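Local coordinates for protein imidazoleglycerol-phosphate dehydratase (Staphylococcus aureus subsp. aureus, PDB 2AE8) that catalyses the dehydration of imidazoleglycerol phosphate to imidazoleacetol phosphate, the sixth step of histidine biosynthesis, using a pair of manganese ions per subunit, at residues P124-L129 / T186-E191. Sequence-based numbering, arbitrary orientation.
With MG (magnesium ion), chain L; MG (magnesium ion), chain T.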
# COMPACT_ATOMS: atom_id res chain seq x y z
N PRO B 124 15.69 36.78 2.72
CA PRO B 124 14.30 36.57 2.35
C PRO B 124 13.93 37.46 1.16
O PRO B 124 14.46 38.58 1.01
CB PRO B 124 13.57 37.02 3.60
CG PRO B 124 14.44 38.22 4.10
CD PRO B 124 15.84 37.92 3.66
N MSE B 125 13.08 36.94 0.28
CA MSE B 125 12.54 37.71 -0.82
C MSE B 125 11.07 37.35 -0.92
O MSE B 125 10.72 36.38 -1.59
CB MSE B 125 13.25 37.39 -2.15
CG MSE B 125 14.64 37.95 -2.30
SE MSE B 125 14.67 39.93 -2.45
CE MSE B 125 13.30 40.15 -3.82
N ASP B 126 10.23 38.13 -0.25
CA ASP B 126 8.84 37.77 -0.03
C ASP B 126 8.74 36.30 0.43
O ASP B 126 9.26 35.97 1.50
CB ASP B 126 7.96 38.09 -1.26
CG ASP B 126 7.78 39.61 -1.47
OD1 ASP B 126 7.95 40.37 -0.50
OD2 ASP B 126 7.50 40.04 -2.61
N GLU B 127 8.12 35.44 -0.39
CA GLU B 127 7.90 34.03 -0.04
C GLU B 127 9.19 33.21 0.07
O GLU B 127 9.23 32.17 0.73
CB GLU B 127 6.94 33.38 -1.06
CG GLU B 127 7.59 32.92 -2.41
CD GLU B 127 8.20 34.05 -3.24
OE1 GLU B 127 9.17 33.79 -4.00
OE2 GLU B 127 7.73 35.21 -3.14
N THR B 128 10.24 33.68 -0.59
CA THR B 128 11.48 32.92 -0.72
C THR B 128 12.40 33.17 0.46
O THR B 128 12.43 34.28 1.00
CB THR B 128 12.22 33.32 -2.01
OG1 THR B 128 11.50 32.81 -3.13
CG2 THR B 128 13.66 32.77 -2.05
N LEU B 129 13.14 32.14 0.86
CA LEU B 129 14.24 32.31 1.81
C LEU B 129 15.43 31.50 1.30
O LEU B 129 15.28 30.30 1.01
CB LEU B 129 13.83 31.84 3.21
CG LEU B 129 14.92 31.93 4.30
CD1 LEU B 129 15.27 33.39 4.66
CD2 LEU B 129 14.46 31.18 5.53
N THR B 186 10.27 32.54 -9.10
CA THR B 186 11.59 32.20 -9.62
C THR B 186 12.53 33.41 -9.62
O THR B 186 13.71 33.26 -9.34
CB THR B 186 11.49 31.61 -11.04
OG1 THR B 186 10.50 30.58 -11.04
CG2 THR B 186 12.82 31.01 -11.48
N HIS B 187 12.01 34.59 -9.95
CA HIS B 187 12.82 35.81 -9.91
C HIS B 187 13.33 36.03 -8.48
O HIS B 187 14.52 36.28 -8.27
CB HIS B 187 12.01 37.02 -10.42
CG HIS B 187 12.82 38.26 -10.59
ND1 HIS B 187 13.09 38.81 -11.83
CD2 HIS B 187 13.45 39.05 -9.68
CE1 HIS B 187 13.83 39.90 -11.67
NE2 HIS B 187 14.06 40.07 -10.38
N HIS B 188 12.44 35.89 -7.50
CA HIS B 188 12.78 36.03 -6.10
C HIS B 188 13.79 34.98 -5.66
O HIS B 188 14.69 35.25 -4.86
CB HIS B 188 11.52 35.88 -5.23
CG HIS B 188 10.57 37.03 -5.34
ND1 HIS B 188 9.34 37.03 -4.73
CD2 HIS B 188 10.67 38.21 -6.00
CE1 HIS B 188 8.72 38.16 -5.00
NE2 HIS B 188 9.50 38.90 -5.77
N GLU B 189 13.62 33.75 -6.18
CA GLU B 189 14.48 32.64 -5.81
C GLU B 189 15.92 32.92 -6.23
O GLU B 189 16.84 32.79 -5.44
CB GLU B 189 13.98 31.35 -6.48
CG GLU B 189 12.76 30.70 -5.80
CD GLU B 189 12.06 29.66 -6.70
OE1 GLU B 189 12.54 29.38 -7.83
OE2 GLU B 189 10.99 29.18 -6.29
N ILE B 190 16.10 33.26 -7.49
CA ILE B 190 17.41 33.58 -8.01
C ILE B 190 18.00 34.82 -7.33
O ILE B 190 19.18 34.84 -6.97
CB ILE B 190 17.33 33.78 -9.53
CG1 ILE B 190 16.84 32.48 -10.19
CG2 ILE B 190 18.70 34.18 -10.08
CD1 ILE B 190 16.36 32.64 -11.63
N GLU B 191 17.19 35.85 -7.15
CA GLU B 191 17.65 37.07 -6.51
C GLU B 191 18.11 36.84 -5.08
O GLU B 191 19.18 37.31 -4.69
CB GLU B 191 16.60 38.18 -6.60
CG GLU B 191 17.02 39.47 -5.95
CD GLU B 191 16.31 40.69 -6.53
OE1 GLU B 191 15.49 40.55 -7.46
OE2 GLU B 191 16.59 41.80 -6.05
MG MG L . 15.10 41.80 -9.12
MG MG T . 9.18 40.96 -6.38
O HOH W 1 8.69 41.64 -4.43
O HOH W 2 11.57 41.55 -6.80
O HOH W 3 6.98 40.67 -6.23
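The dimetal active site of the dehydratase takes H188, from the first turn of helix 186-205, and backs it with E127 of the type II' beta hairpin turn M125-T128. H188 ND1 donates to E127 OE2 at 2.9 Å, a nearly straight bond (161°) that lies in the ring plane and uses the syn lone pair. With carboxylate and imidazole only 19° from coplanar, the bond fixes the rotation of the ring and probably makes its other nitrogen a stronger ligand: H188 NE2 holds a magnesium ion at 2.2 Å. E127 CG sits between the backbone N and the carbonyl carbon (chi1 81°), and a bend at chi2 folds the carboxylate back to the ring edge. Its OE1 is steadied by T128 OG1, 2.7 Å away and above the carboxylate plane, and by N185 N. D126 OD2 lies 3.3 Å from H188 CE1, accepts a hydrogen bond from a water on the same magnesium ion, and forms a salt bridge with R166 of a neighbouring subunit. H91 and E95 of that subunit complete this metal's protein ligands, placing the site at a subunit interface of the 24-chain assembly. Selenomethionine M125, bent at chi2 and chi3, crosses H188 and E191 at about a right angle, its CE 4.1 Å from E191 CD. E191 OE1 and H187 NE2 bind the second magnesium ion with H92 of the same neighbour; both ions occupy manganese positions.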